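Side-chain contacts in type I modular polyketide synthase (PDB 6IYT), which probably transfers an ethylmalonyl-type extender unit from coenzyme A to the acyl carrier protein during assembly of the polyketide salinomycin: residues P326-I331 with Y365-C370; Q214-A219 with Y348-G353. One frame throughout, in Å; residues are numbered along the deposited sequence.

Interaction 1: P326-I331 with Y365-C370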
loop_
_atom_site.group_PDB
_atom_site.type_symbol
_atom_site.label_atom_id
_atom_site.label_comp_id
_atom_site.label_asym_id
_atom_site.label_seq_id
_atom_site.Cartn_x
_atom_site.Cartn_y
_atom_site.Cartn_z
ATOM N N PRO A 326 -9.816 -17.044 -23.344
ATOM C CA PRO A 326 -10.019 -16.667 -24.730
ATOM C C PRO A 326 -9.176 -15.494 -25.134
ATOM O O PRO A 326 -9.147 -15.143 -26.320
ATOM C CB PRO A 326 -11.501 -16.301 -24.792
ATOM C CG PRO A 326 -12.135 -17.078 -23.701
ATOM C CD PRO A 326 -11.097 -17.237 -22.627
ATOM N N LEU A 327 -8.645 -14.774 -24.156
ATOM C CA LEU A 327 -7.843 -13.588 -24.436
ATOM C C LEU A 327 -6.354 -13.861 -24.540
ATOM O O LEU A 327 -5.595 -12.969 -24.819
ATOM C CB LEU A 327 -8.065 -12.519 -23.373
ATOM C CG LEU A 327 -9.503 -12.059 -23.230
ATOM C CD1 LEU A 327 -9.578 -10.915 -22.232
ATOM C CD2 LEU A 327 -10.074 -11.664 -24.579
ATOM N N HIS A 328 -5.955 -15.105 -24.338
ATOM C CA HIS A 328 -4.550 -15.482 -24.260
ATOM C C HIS A 328 -3.741 -14.950 -25.448
ATOM O O HIS A 328 -2.702 -14.306 -25.273
ATOM C CB HIS A 328 -4.464 -16.987 -24.214
ATOM C CG HIS A 328 -3.112 -17.510 -23.875
ATOM N ND1 HIS A 328 -2.873 -18.852 -23.666
ATOM C CD2 HIS A 328 -1.920 -16.887 -23.742
ATOM C CE1 HIS A 328 -1.600 -19.023 -23.359
ATOM N NE2 HIS A 328 -0.992 -17.850 -23.440
ATOM N N GLU A 329 -4.164 -15.300 -26.649
ATOM C CA GLU A 329 -3.428 -14.917 -27.871
ATOM C C GLU A 329 -3.292 -13.383 -28.004
ATOM O O GLU A 329 -2.213 -12.856 -28.343
ATOM C CB GLU A 329 -4.128 -15.497 -29.100
ATOM C CG GLU A 329 -3.955 -16.995 -29.234
ATOM C CD GLU A 329 -4.662 -17.784 -28.138
ATOM O OE1 GLU A 329 -4.034 -18.749 -27.619
ATOM O OE2 GLU A 329 -5.835 -17.444 -27.814
ATOM N N ARG A 330 -4.374 -12.685 -27.725
ATOM C CA ARG A 330 -4.363 -11.228 -27.787
ATOM C C ARG A 330 -3.405 -10.601 -26.757
ATOM O O ARG A 330 -2.746 -9.623 -27.025
ATOM C CB ARG A 330 -5.778 -10.671 -27.649
ATOM C CG ARG A 330 -6.607 -10.921 -28.877
ATOM C CD ARG A 330 -8.082 -10.699 -28.637
ATOM N NE ARG A 330 -8.431 -9.293 -28.681
ATOM C CZ ARG A 330 -9.679 -8.858 -28.572
ATOM N NH1 ARG A 330 -10.659 -9.717 -28.411
ATOM N NH2 ARG A 330 -9.931 -7.564 -28.637
ATOM N N ILE A 331 -3.371 -11.191 -25.572
ATOM C CA ILE A 331 -2.518 -10.663 -24.527
ATOM C C ILE A 331 -1.057 -10.809 -24.931
ATOM O O ILE A 331 -0.273 -9.865 -24.794
ATOM C CB ILE A 331 -2.794 -11.340 -23.167
ATOM C CG1 ILE A 331 -4.141 -10.853 -22.609
ATOM C CG2 ILE A 331 -1.663 -11.068 -22.196
ATOM C CD1 ILE A 331 -4.764 -11.789 -21.571
ATOM N N TYR A 365 4.493 -14.246 -18.824
ATOM C CA TYR A 365 4.285 -13.976 -17.379
ATOM C C TYR A 365 3.062 -13.115 -17.121
ATOM O O TYR A 365 2.291 -13.411 -16.238
ATOM C CB TYR A 365 5.495 -13.325 -16.767
ATOM C CG TYR A 365 5.375 -13.188 -15.286
ATOM C CD1 TYR A 365 5.688 -14.255 -14.443
ATOM C CD2 TYR A 365 4.826 -12.048 -14.724
ATOM C CE1 TYR A 365 5.484 -14.170 -13.075
ATOM C CE2 TYR A 365 4.562 -11.974 -13.365
ATOM C CZ TYR A 365 5.009 -12.977 -12.536
ATOM O OH TYR A 365 4.714 -12.922 -11.212
ATOM N N TRP A 366 2.880 -12.053 -17.893
ATOM C CA TRP A 366 1.774 -11.162 -17.669
ATOM C C TRP A 366 0.428 -11.781 -18.055
ATOM O O TRP A 366 -0.567 -11.534 -17.378
ATOM C CB TRP A 366 1.981 -9.834 -18.346
ATOM C CG TRP A 366 3.122 -9.073 -17.764
ATOM C CD1 TRP A 366 4.326 -8.822 -18.362
ATOM C CD2 TRP A 366 3.252 -8.641 -16.405
ATOM N NE1 TRP A 366 5.195 -8.271 -17.469
ATOM C CE2 TRP A 366 4.584 -8.194 -16.240
ATOM C CE3 TRP A 366 2.423 -8.717 -15.286
ATOM C CZ2 TRP A 366 5.066 -7.732 -15.034
ATOM C CZ3 TRP A 366 2.897 -8.221 -14.066
ATOM C CH2 TRP A 366 4.193 -7.715 -13.959
ATOM N N PHE A 367 0.447 -12.777 -18.952
ATOM C CA PHE A 367 -0.723 -13.602 -19.128
ATOM C C PHE A 367 -1.005 -14.460 -17.887
ATOM O O PHE A 367 -2.106 -14.468 -17.385
ATOM C CB PHE A 367 -0.626 -14.501 -20.336
ATOM C CG PHE A 367 -1.789 -15.448 -20.453
ATOM C CD1 PHE A 367 -3.035 -14.968 -20.806
ATOM C CD2 PHE A 367 -1.679 -16.743 -20.008
ATOM C CE1 PHE A 367 -4.149 -15.807 -20.790
ATOM C CE2 PHE A 367 -2.778 -17.620 -20.046
ATOM C CZ PHE A 367 -4.016 -17.135 -20.424
ATOM N N GLU A 368 0.004 -15.172 -17.394
ATOM C CA GLU A 368 -0.179 -16.005 -16.204
ATOM C C GLU A 368 -0.623 -15.156 -15.013
ATOM O O GLU A 368 -1.476 -15.568 -14.224
ATOM C CB GLU A 368 1.114 -16.734 -15.869
ATOM C CG GLU A 368 1.534 -17.785 -16.894
ATOM C CD GLU A 368 0.549 -18.924 -17.005
ATOM O OE1 GLU A 368 0.211 -19.525 -15.946
ATOM O OE2 GLU A 368 0.162 -19.267 -18.167
ATOM N N ASN A 369 -0.062 -13.958 -14.895
ATOM C CA ASN A 369 -0.441 -13.051 -13.801
ATOM C C ASN A 369 -1.945 -12.743 -13.783
ATOM O O ASN A 369 -2.547 -12.697 -12.709
ATOM C CB ASN A 369 0.376 -11.782 -13.883
ATOM C CG ASN A 369 -0.178 -10.668 -13.035
ATOM O OD1 ASN A 369 -1.037 -9.872 -13.501
ATOM N ND2 ASN A 369 0.369 -10.510 -11.860
ATOM N N CYS A 370 -2.579 -12.619 -14.954
ATOM C CA CYS A 370 -4.006 -12.338 -14.967
ATOM C C CYS A 370 -4.890 -13.565 -15.106
ATOM O O CYS A 370 -6.066 -13.505 -14.810
ATOM C CB CYS A 370 -4.357 -11.298 -15.995
ATOM S SG CYS A 370 -4.189 -11.792 -17.704
#
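H328, in helix 328-334, lays its imidazole flat against the phenyl ring of F367, and this face-to-face stack joins two short helices of the acyltransferase domain, 328-334 and 363-371. The ring centroids are 3.7 Å apart and the planes tilt by only 7°, so the two rings overlap almost squarely instead of being displaced. In both residues CG lies anti to the backbone N (chi1 -169° for H328, 175° for F367), which helps bring the rings together, although the side chains themselves cross at about a right angle. Contact starts at the H328 backbone, whose CA sits 3.5 Å from F367 CE1, and continues to the far side of the imidazole, where NE2 lies 3.7 Å from F367 CD2. Histidine suits this partly exposed place, because its flat ring can lie on a phenyl, nitrogens included, while its polar atoms tolerate some exposure. One helical turn on from L327, whose O accepts the backbone N-H of I331, the chain brings a branched apolar side chain into the buried part of the contact. I331 meets the phenyl at its edge, CD1 lying near the ring plane. Phenylalanine fits here because it offers a broad face to the imidazole and an apolar edge to the isoleucine. From helix 228-245, L241 packs on I331 and F242 on C370. The compact thiol of C370 completes this apolar patch, with SG 3.9 Å from I331 CD1.

Interaction 2: Q214-A219 with Y348-G353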
loop_
_atom_site.group_PDB
_atom_site.type_symbol
_atom_site.label_atom_id
_atom_site.label_comp_id
_atom_site.label_asym_id
_atom_site.label_seq_id
_atom_site.Cartn_x
_atom_site.Cartn_y
_atom_site.Cartn_z
ATOM N N GLN A 214 -2.729 -7.061 -10.698
ATOM C CA GLN A 214 -2.171 -5.885 -11.385
ATOM C C GLN A 214 -1.107 -5.183 -10.540
ATOM O O GLN A 214 -0.208 -4.498 -11.086
ATOM C CB GLN A 214 -3.305 -4.881 -11.731
ATOM C CG GLN A 214 -3.940 -4.282 -10.503
ATOM C CD GLN A 214 -5.197 -3.500 -10.770
ATOM O OE1 GLN A 214 -5.176 -2.251 -10.798
ATOM N NE2 GLN A 214 -6.320 -4.199 -10.836
ATOM N N GLY A 215 -1.149 -5.392 -9.225
ATOM C CA GLY A 215 -0.144 -4.829 -8.332
ATOM C C GLY A 215 1.276 -5.249 -8.682
ATOM O O GLY A 215 2.253 -4.609 -8.267
ATOM N N GLU A 216 1.418 -6.429 -9.258
ATOM C CA GLU A 216 2.750 -6.885 -9.634
ATOM C C GLU A 216 3.380 -5.954 -10.663
ATOM O O GLU A 216 4.585 -5.931 -10.806
ATOM C CB GLU A 216 2.702 -8.319 -10.155
ATOM C CG GLU A 216 2.519 -9.361 -9.053
ATOM C CD GLU A 216 3.027 -10.750 -9.436
ATOM O OE1 GLU A 216 3.579 -11.440 -8.547
ATOM O OE2 GLU A 216 2.980 -11.118 -10.639
ATOM N N ILE A 217 2.557 -5.266 -11.456
ATOM C CA ILE A 217 3.114 -4.305 -12.448
ATOM C C ILE A 217 3.758 -3.094 -11.719
ATOM O O ILE A 217 4.903 -2.692 -12.012
ATOM C CB ILE A 217 2.037 -3.811 -13.410
ATOM C CG1 ILE A 217 1.371 -4.988 -14.128
ATOM C CG2 ILE A 217 2.634 -2.833 -14.396
ATOM C CD1 ILE A 217 0.050 -4.634 -14.795
ATOM N N ALA A 218 3.087 -2.596 -10.683
ATOM C CA ALA A 218 3.693 -1.565 -9.810
ATOM C C ALA A 218 4.938 -2.078 -9.064
ATOM O O ALA A 218 5.958 -1.380 -8.992
ATOM C CB ALA A 218 2.679 -1.018 -8.828
ATOM N N ALA A 219 4.875 -3.303 -8.584
ATOM C CA ALA A 219 6.012 -3.913 -7.908
ATOM C C ALA A 219 7.243 -3.995 -8.826
ATOM O O ALA A 219 8.383 -3.668 -8.413
ATOM C CB ALA A 219 5.636 -5.284 -7.427
ATOM N N TYR A 348 8.858 -11.355 -5.240
ATOM C CA TYR A 348 8.282 -12.616 -4.810
ATOM C C TYR A 348 6.955 -12.829 -5.533
ATOM O O TYR A 348 5.948 -12.238 -5.193
ATOM C CB TYR A 348 8.062 -12.638 -3.278
ATOM C CG TYR A 348 9.281 -13.009 -2.457
ATOM C CD1 TYR A 348 10.374 -12.212 -2.436
ATOM C CD2 TYR A 348 9.271 -14.124 -1.648
ATOM C CE1 TYR A 348 11.507 -12.553 -1.695
ATOM C CE2 TYR A 348 10.348 -14.434 -0.846
ATOM C CZ TYR A 348 11.451 -13.611 -0.845
ATOM O OH TYR A 348 12.534 -13.890 -0.020
ATOM N N SER A 349 6.964 -13.672 -6.549
ATOM C CA SER A 349 5.802 -13.805 -7.422
ATOM C C SER A 349 4.654 -14.456 -6.687
ATOM O O SER A 349 4.832 -15.518 -6.072
ATOM C CB SER A 349 6.152 -14.658 -8.652
ATOM O OG SER A 349 5.005 -14.856 -9.434
ATOM N N THR A 350 3.466 -13.859 -6.822
ATOM C CA THR A 350 2.201 -14.485 -6.358
ATOM C C THR A 350 1.491 -15.238 -7.484
ATOM O O THR A 350 0.369 -15.758 -7.306
ATOM C CB THR A 350 1.280 -13.438 -5.802
ATOM O OG1 THR A 350 1.040 -12.429 -6.807
ATOM C CG2 THR A 350 1.908 -12.809 -4.589
ATOM N N VAL A 351 2.189 -15.389 -8.606
ATOM C CA VAL A 351 1.717 -16.173 -9.716
ATOM C C VAL A 351 2.280 -17.586 -9.650
ATOM O O VAL A 351 1.540 -18.545 -9.751
ATOM C CB VAL A 351 2.146 -15.521 -11.043
ATOM C CG1 VAL A 351 1.662 -16.311 -12.223
ATOM C CG2 VAL A 351 1.654 -14.097 -11.096
ATOM N N ASN A 352 3.591 -17.717 -9.441
ATOM C CA ASN A 352 4.225 -19.052 -9.456
ATOM C C ASN A 352 4.983 -19.388 -8.177
ATOM O O ASN A 352 5.565 -20.452 -8.068
ATOM C CB ASN A 352 5.122 -19.217 -10.673
ATOM C CG ASN A 352 6.240 -18.199 -10.728
ATOM O OD1 ASN A 352 6.684 -17.688 -9.714
ATOM N ND2 ASN A 352 6.643 -17.849 -11.939
ATOM N N GLY A 353 5.009 -18.452 -7.231
ATOM C CA GLY A 353 5.542 -18.725 -5.908
ATOM C C GLY A 353 7.069 -18.790 -5.899
ATOM O O GLY A 353 7.687 -19.124 -4.863
#
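E216 reaches from helix 215-223 to the turn that follows strand 347-348, where its carboxylate receives the backbone N-H of T350. The helix begins at what looks like the nucleophile elbow (GxSxG) expected of an acyltransferase, with G215 as the last glycine of the pattern, so the glutamate lies one residue beyond it. On the tight side, T350 N stands 3.0 Å from E216 OE1, and the bond is nearly straight at 163°. It arrives on the syn side of the carboxylate, though 31° out of its plane. A glutamate suits the place because its long chain, extended beyond CG, spans the gap between helix and turn. T350 OG1 is 3.2 Å from E216 OE1, but this hydroxyl is hydrogen-bonded to the carbonyl of G211. The other carboxylate oxygen, OE2, is hydrogen-bonded to Y365 and N369 of helix 363-371; these bonds fix the rotation of the carboxylate and would probably help stabilise a negative charge in a buried place. At the border V351 is partly exposed, yet its methyl CG2 lies 3.3 Å from E216 OE2. Beyond it the loose side begins: N352 and G353 are exposed, and positive phi (75°) at G353 suits a residue lacking a side chain. S349 gives this turn its shape: its OG, also hydrogen-bonded to the hydroxyl of Y365, forms an ST turn and ST motif, accepting the V351 N-H at 3.0 Å and the N352 N-H at 3.2 Å.

From the N terminus, the chain first reaches 214-219, at the start of helix 215-223, then helix 328-334, the turn at 348-353 and finally helix 363-371. Interaction 2 closes a loop of 128 residues and interaction 1 a loop of 33; because their segments alternate, the loops cross and neither nests in the other. The turn at 348-353 thus lies inside the loop of interaction 1. The two contacts meet on helix 363-371, where the hydroxyl of Y365 serves both segments of interaction 2 and W366 packs on I217. Together they tie the helix after the probable nucleophile elbow, by way of helix 363-371, to the peripheral helix 328-334.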